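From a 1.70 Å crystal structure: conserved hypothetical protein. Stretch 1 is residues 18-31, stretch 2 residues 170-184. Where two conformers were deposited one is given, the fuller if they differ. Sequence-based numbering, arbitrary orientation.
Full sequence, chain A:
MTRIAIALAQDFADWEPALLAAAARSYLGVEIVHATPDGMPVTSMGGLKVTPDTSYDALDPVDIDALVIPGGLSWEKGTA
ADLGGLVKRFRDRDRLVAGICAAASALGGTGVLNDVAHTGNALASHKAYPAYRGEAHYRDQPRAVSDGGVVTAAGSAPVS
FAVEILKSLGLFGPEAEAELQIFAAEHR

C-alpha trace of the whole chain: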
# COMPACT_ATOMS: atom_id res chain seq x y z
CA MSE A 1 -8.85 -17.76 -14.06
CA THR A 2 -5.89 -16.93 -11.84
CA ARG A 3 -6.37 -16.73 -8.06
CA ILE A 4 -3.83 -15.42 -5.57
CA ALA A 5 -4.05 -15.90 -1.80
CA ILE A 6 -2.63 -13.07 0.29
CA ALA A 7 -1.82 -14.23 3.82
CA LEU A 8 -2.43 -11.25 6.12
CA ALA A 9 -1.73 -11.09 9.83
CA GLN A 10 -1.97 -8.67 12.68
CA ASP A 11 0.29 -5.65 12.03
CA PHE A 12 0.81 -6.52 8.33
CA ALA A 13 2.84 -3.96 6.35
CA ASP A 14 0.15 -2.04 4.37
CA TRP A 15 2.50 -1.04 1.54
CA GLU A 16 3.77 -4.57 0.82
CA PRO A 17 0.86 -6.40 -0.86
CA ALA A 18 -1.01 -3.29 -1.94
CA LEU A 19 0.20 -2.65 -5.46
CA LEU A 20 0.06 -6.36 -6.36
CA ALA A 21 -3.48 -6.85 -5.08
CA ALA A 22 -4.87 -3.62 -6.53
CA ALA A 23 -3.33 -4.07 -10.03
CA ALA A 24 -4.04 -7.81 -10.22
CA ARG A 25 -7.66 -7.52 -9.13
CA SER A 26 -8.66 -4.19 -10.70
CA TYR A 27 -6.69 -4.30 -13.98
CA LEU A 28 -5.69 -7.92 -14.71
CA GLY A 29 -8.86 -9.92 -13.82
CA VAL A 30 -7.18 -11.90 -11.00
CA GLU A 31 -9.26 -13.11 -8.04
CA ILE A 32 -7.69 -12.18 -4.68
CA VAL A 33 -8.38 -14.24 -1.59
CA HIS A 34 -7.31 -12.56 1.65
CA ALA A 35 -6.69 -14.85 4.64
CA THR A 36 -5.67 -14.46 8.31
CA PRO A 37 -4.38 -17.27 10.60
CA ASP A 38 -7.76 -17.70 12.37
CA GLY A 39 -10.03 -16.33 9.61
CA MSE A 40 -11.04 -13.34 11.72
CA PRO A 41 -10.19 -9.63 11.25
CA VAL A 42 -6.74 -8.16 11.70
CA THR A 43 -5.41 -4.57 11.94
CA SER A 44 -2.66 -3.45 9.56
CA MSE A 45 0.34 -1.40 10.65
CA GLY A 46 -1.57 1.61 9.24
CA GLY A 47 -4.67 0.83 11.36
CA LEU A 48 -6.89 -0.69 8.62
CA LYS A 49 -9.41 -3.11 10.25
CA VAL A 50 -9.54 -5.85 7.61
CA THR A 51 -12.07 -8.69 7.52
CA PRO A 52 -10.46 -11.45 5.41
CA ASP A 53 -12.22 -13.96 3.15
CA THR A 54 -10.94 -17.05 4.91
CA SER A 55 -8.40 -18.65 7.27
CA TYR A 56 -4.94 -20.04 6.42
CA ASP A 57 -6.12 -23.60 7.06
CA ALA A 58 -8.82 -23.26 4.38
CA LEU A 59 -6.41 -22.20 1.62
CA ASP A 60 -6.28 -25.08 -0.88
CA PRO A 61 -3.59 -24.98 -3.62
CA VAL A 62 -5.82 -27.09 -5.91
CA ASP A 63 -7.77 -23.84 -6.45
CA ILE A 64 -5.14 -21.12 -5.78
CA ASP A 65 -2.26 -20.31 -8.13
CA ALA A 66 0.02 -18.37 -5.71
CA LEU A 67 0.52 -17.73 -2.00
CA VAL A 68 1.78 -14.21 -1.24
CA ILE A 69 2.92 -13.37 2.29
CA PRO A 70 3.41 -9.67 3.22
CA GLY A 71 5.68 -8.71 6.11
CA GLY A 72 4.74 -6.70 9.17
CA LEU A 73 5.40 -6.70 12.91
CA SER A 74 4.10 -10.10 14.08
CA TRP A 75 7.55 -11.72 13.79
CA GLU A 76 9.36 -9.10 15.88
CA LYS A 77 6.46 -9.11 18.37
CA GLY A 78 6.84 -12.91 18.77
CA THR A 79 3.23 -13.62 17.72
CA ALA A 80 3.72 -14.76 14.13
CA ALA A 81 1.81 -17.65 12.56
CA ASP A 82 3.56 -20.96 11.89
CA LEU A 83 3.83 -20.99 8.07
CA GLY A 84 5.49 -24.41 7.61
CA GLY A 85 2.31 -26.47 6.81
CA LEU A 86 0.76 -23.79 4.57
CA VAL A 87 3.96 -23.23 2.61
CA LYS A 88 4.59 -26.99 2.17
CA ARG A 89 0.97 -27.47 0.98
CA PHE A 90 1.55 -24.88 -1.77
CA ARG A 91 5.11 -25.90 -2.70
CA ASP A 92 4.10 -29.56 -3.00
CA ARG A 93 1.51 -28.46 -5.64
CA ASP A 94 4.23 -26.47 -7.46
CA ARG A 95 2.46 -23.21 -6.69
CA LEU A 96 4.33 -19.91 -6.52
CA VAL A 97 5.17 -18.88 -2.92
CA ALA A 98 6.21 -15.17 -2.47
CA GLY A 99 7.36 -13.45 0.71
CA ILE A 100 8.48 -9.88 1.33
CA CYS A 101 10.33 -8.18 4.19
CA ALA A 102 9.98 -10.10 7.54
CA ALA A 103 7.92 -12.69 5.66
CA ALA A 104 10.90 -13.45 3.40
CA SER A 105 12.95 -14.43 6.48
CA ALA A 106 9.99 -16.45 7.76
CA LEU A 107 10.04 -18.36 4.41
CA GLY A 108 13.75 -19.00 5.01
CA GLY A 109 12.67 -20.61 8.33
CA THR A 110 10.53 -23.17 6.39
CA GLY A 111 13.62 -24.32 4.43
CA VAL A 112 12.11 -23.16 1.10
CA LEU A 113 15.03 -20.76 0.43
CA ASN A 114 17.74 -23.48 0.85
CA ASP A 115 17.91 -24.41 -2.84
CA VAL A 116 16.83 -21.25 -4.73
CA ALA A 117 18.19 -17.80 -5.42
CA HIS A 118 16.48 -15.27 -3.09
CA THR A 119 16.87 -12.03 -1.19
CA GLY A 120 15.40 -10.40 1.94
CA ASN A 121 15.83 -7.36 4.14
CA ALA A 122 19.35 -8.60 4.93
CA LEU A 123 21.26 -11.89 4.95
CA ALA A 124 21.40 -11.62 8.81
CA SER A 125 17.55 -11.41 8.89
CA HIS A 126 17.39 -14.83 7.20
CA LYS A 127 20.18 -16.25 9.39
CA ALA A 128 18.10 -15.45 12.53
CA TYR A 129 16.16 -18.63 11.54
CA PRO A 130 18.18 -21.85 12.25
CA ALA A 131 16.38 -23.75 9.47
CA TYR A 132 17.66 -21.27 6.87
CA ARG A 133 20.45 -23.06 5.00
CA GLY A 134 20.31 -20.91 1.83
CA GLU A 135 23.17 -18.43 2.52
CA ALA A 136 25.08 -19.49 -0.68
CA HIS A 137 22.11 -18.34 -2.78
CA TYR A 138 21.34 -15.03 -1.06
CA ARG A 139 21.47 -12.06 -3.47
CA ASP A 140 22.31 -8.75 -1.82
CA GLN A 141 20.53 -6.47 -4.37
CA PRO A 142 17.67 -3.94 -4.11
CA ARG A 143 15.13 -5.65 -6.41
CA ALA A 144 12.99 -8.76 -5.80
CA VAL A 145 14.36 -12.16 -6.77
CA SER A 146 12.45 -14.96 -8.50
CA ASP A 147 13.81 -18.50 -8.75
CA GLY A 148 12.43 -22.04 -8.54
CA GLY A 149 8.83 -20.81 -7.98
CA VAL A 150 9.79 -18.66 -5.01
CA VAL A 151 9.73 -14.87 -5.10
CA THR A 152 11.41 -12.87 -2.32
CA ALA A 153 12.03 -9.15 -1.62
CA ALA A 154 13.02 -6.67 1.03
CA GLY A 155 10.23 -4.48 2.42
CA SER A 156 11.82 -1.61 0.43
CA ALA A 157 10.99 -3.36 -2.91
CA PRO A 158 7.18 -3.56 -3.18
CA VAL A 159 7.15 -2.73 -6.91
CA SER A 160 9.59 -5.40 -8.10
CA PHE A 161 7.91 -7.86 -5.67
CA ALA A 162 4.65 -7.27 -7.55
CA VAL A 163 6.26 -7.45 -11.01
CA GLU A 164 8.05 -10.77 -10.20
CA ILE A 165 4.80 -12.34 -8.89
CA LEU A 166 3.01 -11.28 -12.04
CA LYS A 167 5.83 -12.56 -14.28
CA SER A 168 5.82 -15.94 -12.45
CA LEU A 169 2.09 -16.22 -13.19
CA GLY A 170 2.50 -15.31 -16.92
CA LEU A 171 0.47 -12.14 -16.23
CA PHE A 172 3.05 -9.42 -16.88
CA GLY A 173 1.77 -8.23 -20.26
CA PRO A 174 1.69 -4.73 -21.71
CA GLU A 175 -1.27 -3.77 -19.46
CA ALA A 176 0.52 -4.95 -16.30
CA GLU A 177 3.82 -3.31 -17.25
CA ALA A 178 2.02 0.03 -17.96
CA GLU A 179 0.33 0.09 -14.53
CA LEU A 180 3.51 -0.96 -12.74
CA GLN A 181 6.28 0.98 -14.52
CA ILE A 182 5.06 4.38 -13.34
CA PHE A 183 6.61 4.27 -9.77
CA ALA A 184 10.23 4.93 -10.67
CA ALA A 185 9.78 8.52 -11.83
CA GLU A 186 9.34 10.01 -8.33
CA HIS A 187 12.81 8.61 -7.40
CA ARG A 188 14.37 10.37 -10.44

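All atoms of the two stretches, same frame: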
# COMPACT_ATOMS: atom_id res chain seq x y z
N ALA A 18 -0.00 -4.20 -1.43
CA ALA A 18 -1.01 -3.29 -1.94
C ALA A 18 -1.04 -3.12 -3.45
O ALA A 18 -2.09 -3.23 -4.12
CB ALA A 18 -0.79 -1.87 -1.26
N LEU A 19 0.12 -2.80 -4.01
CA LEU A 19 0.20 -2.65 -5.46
C LEU A 19 -0.16 -3.96 -6.21
O LEU A 19 -0.90 -3.92 -7.19
CB LEU A 19 1.59 -2.12 -5.81
CG LEU A 19 1.75 -1.89 -7.29
CD1 LEU A 19 0.71 -0.80 -7.81
CD2 LEU A 19 3.19 -1.33 -7.49
N LEU A 20 0.37 -5.09 -5.73
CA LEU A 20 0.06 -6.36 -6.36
C LEU A 20 -1.44 -6.62 -6.34
O LEU A 20 -2.01 -6.95 -7.39
CB LEU A 20 0.78 -7.52 -5.69
CG LEU A 20 0.21 -8.81 -6.29
CD1 LEU A 20 0.84 -9.10 -7.63
CD2 LEU A 20 0.24 -10.01 -5.34
N ALA A 21 -2.06 -6.52 -5.16
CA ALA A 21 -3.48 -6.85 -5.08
C ALA A 21 -4.31 -5.91 -5.93
O ALA A 21 -5.20 -6.33 -6.68
CB ALA A 21 -3.96 -6.84 -3.62
N ALA A 22 -4.03 -4.59 -5.82
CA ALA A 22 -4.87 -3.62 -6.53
C ALA A 22 -4.76 -3.79 -8.05
O ALA A 22 -5.77 -3.74 -8.76
CB ALA A 22 -4.44 -2.21 -6.13
N ALA A 23 -3.52 -3.96 -8.57
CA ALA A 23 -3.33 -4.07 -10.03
C ALA A 23 -3.89 -5.40 -10.53
O ALA A 23 -4.62 -5.42 -11.52
CB ALA A 23 -1.85 -3.97 -10.36
N ALA A 24 -3.56 -6.48 -9.82
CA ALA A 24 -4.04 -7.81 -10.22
C ALA A 24 -5.57 -7.87 -10.28
O ALA A 24 -6.12 -8.27 -11.28
CB ALA A 24 -3.48 -8.94 -9.36
N ARG A 25 -6.24 -7.35 -9.26
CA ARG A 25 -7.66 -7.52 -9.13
C ARG A 25 -8.40 -6.52 -10.04
O ARG A 25 -9.40 -6.84 -10.69
CB ARG A 25 -8.08 -7.36 -7.66
CG ARG A 25 -9.60 -7.46 -7.47
CD ARG A 25 -9.93 -7.52 -5.96
NE ARG A 25 -11.36 -7.60 -5.66
CZ ARG A 25 -12.19 -6.57 -5.48
NH1 ARG A 25 -11.76 -5.32 -5.63
NH2 ARG A 25 -13.48 -6.76 -5.18
N SER A 26 -7.93 -5.27 -10.02
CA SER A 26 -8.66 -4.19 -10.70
C SER A 26 -8.35 -4.06 -12.17
O SER A 26 -9.22 -3.65 -12.95
CB SER A 26 -8.55 -2.84 -9.90
OG SER A 26 -9.23 -2.99 -8.67
N TYR A 27 -7.14 -4.45 -12.58
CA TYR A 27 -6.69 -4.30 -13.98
C TYR A 27 -6.48 -5.59 -14.75
O TYR A 27 -6.65 -5.60 -15.96
CB TYR A 27 -5.46 -3.40 -14.08
CG TYR A 27 -5.83 -1.98 -13.70
CD1 TYR A 27 -6.88 -1.32 -14.37
CD2 TYR A 27 -5.17 -1.31 -12.69
CE1 TYR A 27 -7.25 -0.02 -14.03
CE2 TYR A 27 -5.54 0.01 -12.33
CZ TYR A 27 -6.59 0.64 -13.01
OH TYR A 27 -6.99 1.92 -12.73
N LEU A 28 -6.17 -6.69 -14.05
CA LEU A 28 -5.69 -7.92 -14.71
C LEU A 28 -6.65 -9.11 -14.53
O LEU A 28 -6.33 -10.24 -14.94
CB LEU A 28 -4.27 -8.24 -14.19
CG LEU A 28 -3.20 -7.13 -14.30
CD1 LEU A 28 -1.84 -7.68 -13.81
CD2 LEU A 28 -3.07 -6.62 -15.76
N GLY A 29 -7.82 -8.88 -13.91
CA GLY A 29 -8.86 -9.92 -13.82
C GLY A 29 -8.53 -11.09 -12.90
O GLY A 29 -9.10 -12.18 -13.02
N VAL A 30 -7.61 -10.87 -11.97
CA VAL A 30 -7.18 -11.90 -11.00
C VAL A 30 -8.11 -11.87 -9.80
O VAL A 30 -8.51 -10.78 -9.34
CB VAL A 30 -5.72 -11.61 -10.57
CG1 VAL A 30 -5.27 -12.54 -9.43
CG2 VAL A 30 -4.80 -11.65 -11.82
N GLU A 31 -8.46 -13.06 -9.26
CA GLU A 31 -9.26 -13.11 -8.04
C GLU A 31 -8.30 -13.11 -6.85
O GLU A 31 -7.32 -13.84 -6.86
CB GLU A 31 -10.10 -14.39 -7.98
CG GLU A 31 -11.08 -14.41 -6.81
CD GLU A 31 -11.77 -15.75 -6.65
OE1 GLU A 31 -11.86 -16.50 -7.67
OE2 GLU A 31 -12.19 -16.03 -5.51
N GLY A 170 2.72 -15.59 -15.47
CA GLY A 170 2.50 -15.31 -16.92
C GLY A 170 1.51 -14.17 -17.14
O GLY A 170 0.85 -14.09 -18.20
N LEU A 171 1.42 -13.24 -16.18
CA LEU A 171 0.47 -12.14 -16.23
C LEU A 171 1.10 -10.77 -16.47
O LEU A 171 0.40 -9.76 -16.39
CB LEU A 171 -0.35 -12.03 -14.94
CG LEU A 171 -1.16 -13.28 -14.67
CD1 LEU A 171 -1.77 -13.07 -13.28
CD2 LEU A 171 -2.20 -13.58 -15.78
N PHE A 172 2.41 -10.73 -16.74
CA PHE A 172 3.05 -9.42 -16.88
C PHE A 172 3.08 -9.00 -18.35
O PHE A 172 4.13 -8.99 -18.99
CB PHE A 172 4.46 -9.43 -16.28
CG PHE A 172 5.03 -8.08 -16.04
CD1 PHE A 172 4.44 -7.19 -15.14
CD2 PHE A 172 6.22 -7.69 -16.75
CE1 PHE A 172 5.03 -5.90 -14.94
CE2 PHE A 172 6.82 -6.45 -16.52
CZ PHE A 172 6.23 -5.55 -15.64
N GLY A 173 1.90 -8.70 -18.87
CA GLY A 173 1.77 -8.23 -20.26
C GLY A 173 1.96 -6.73 -20.34
O GLY A 173 2.36 -6.06 -19.37
N PRO A 174 1.60 -6.16 -21.50
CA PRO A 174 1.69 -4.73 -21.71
C PRO A 174 0.82 -3.95 -20.73
O PRO A 174 1.26 -2.90 -20.28
CB PRO A 174 1.16 -4.55 -23.15
CG PRO A 174 1.25 -5.87 -23.77
CD PRO A 174 1.08 -6.87 -22.68
N GLU A 175 -0.37 -4.44 -20.41
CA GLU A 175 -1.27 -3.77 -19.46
C GLU A 175 -0.64 -3.75 -18.06
O GLU A 175 -0.61 -2.70 -17.42
CB GLU A 175 -2.64 -4.44 -19.38
CG GLU A 175 -3.32 -4.60 -20.75
CD GLU A 175 -3.09 -5.98 -21.42
OE1 GLU A 175 -2.05 -6.67 -21.19
OE2 GLU A 175 -3.99 -6.35 -22.22
N ALA A 176 -0.12 -4.89 -17.61
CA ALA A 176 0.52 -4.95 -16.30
C ALA A 176 1.74 -4.03 -16.23
O ALA A 176 1.91 -3.29 -15.24
CB ALA A 176 0.91 -6.39 -15.91
N GLU A 177 2.60 -4.09 -17.26
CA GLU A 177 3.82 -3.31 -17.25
C GLU A 177 3.49 -1.81 -17.20
O GLU A 177 4.19 -1.05 -16.51
CB GLU A 177 4.72 -3.68 -18.45
CG GLU A 177 6.10 -3.01 -18.44
CD GLU A 177 7.09 -3.64 -19.43
OE1 GLU A 177 6.67 -4.45 -20.29
OE2 GLU A 177 8.31 -3.34 -19.34
N ALA A 178 2.44 -1.39 -17.92
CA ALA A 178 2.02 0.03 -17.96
C ALA A 178 1.57 0.55 -16.58
O ALA A 178 1.88 1.67 -16.21
CB ALA A 178 0.91 0.21 -18.95
N GLU A 179 0.78 -0.25 -15.88
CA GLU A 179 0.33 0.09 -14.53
C GLU A 179 1.50 0.08 -13.54
O GLU A 179 1.48 0.82 -12.55
CB GLU A 179 -0.75 -0.90 -14.04
CG GLU A 179 -2.01 -0.95 -14.93
CD GLU A 179 -2.72 0.40 -15.08
OE1 GLU A 179 -2.48 1.33 -14.27
OE2 GLU A 179 -3.55 0.54 -15.99
N LEU A 180 2.50 -0.77 -13.78
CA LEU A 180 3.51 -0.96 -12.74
C LEU A 180 4.81 -0.19 -12.97
O LEU A 180 5.61 -0.06 -12.05
CB LEU A 180 3.78 -2.44 -12.49
CG LEU A 180 2.67 -3.24 -11.82
CD1 LEU A 180 3.20 -4.63 -11.54
CD2 LEU A 180 2.28 -2.61 -10.49
N GLN A 181 5.02 0.32 -14.19
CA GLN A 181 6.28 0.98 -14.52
C GLN A 181 6.34 2.45 -14.07
O GLN A 181 7.39 3.11 -14.13
CB GLN A 181 6.52 0.96 -16.03
CG GLN A 181 5.50 1.75 -16.87
CD GLN A 181 5.72 1.51 -18.39
OE1 GLN A 181 6.58 0.73 -18.80
NE2 GLN A 181 4.92 2.18 -19.22
N ILE A 182 5.20 2.94 -13.61
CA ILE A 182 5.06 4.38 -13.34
C ILE A 182 5.74 4.84 -12.01
O ILE A 182 5.87 6.03 -11.80
CB ILE A 182 3.56 4.75 -13.25
CG1 ILE A 182 2.91 4.07 -12.03
CG2 ILE A 182 2.83 4.40 -14.59
CD1 ILE A 182 1.36 4.40 -11.93
N PHE A 183 6.11 3.91 -11.14
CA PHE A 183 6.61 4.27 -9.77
C PHE A 183 8.05 4.71 -9.65
O PHE A 183 8.49 5.16 -8.58
CB PHE A 183 6.28 3.06 -8.86
CG PHE A 183 4.80 2.87 -8.72
CD1 PHE A 183 4.07 3.74 -7.89
CD2 PHE A 183 4.11 1.88 -9.46
CE1 PHE A 183 2.64 3.62 -7.78
CE2 PHE A 183 2.72 1.78 -9.39
CZ PHE A 183 1.97 2.66 -8.52
N ALA A 184 8.82 4.56 -10.73
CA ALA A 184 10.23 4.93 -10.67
C ALA A 184 10.42 6.43 -10.74
O ALA A 184 11.44 6.97 -10.23
CB ALA A 184 11.04 4.28 -11.87

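The two stretches meet through a small, mainly apolar contact between two obliquely antiparallel helices and the loops beside them, with no hydrogen bond across it and 469 Å² buried in total. The two helices run in roughly opposite directions, at 139°, and their axes come no nearer than 10.7 Å, a spacing bridged mainly by leucine side chains, with alanines beside them. L19, A23, V30, A176, L180 and F183 are buried, which suits their apolar side chains. At one end L19 (chi1 t, chi2 p) points toward the second stretch and packs on L180 in an unusually short contact, CG of L19 to CD2 of L180 at 3.3 Å. The CA-to-CB bond of L180 points sideways, but its m,t rotamer carries the end of the side chain nearer, so that CD2 also lies 4.4 Å from CB of A23. L19 further reaches the ring of F183, with CD1 of L19 3.6 Å from CE2 of F183 in an oblique approach. The short side chain of A23 suits the place where the backbones come close, its CA lying 7.1 Å from CA of E179. At the other end L28 extends in an m,t rotamer over the second helix: both its methyls touch CB of A176, CD1 at 3.7 Å and CD2 at 4.0 Å, CD1 is 4.0 Å from the backbone O of L171, and CD2 lies 4.2 Å from CB of E175. A176 offers a small methyl where the CA atoms of L28 and A176 are 7.1 Å apart. Beyond it V30 and L171 close the contact, CG2 of V30 to CD1 of L171 at 3.7 Å. Toward solvent, Y27 and E179 cover the border: the carboxylate carbon CD of E179 lies over one face of the tyrosine ring, 3.8 Å from CD2 of Y27.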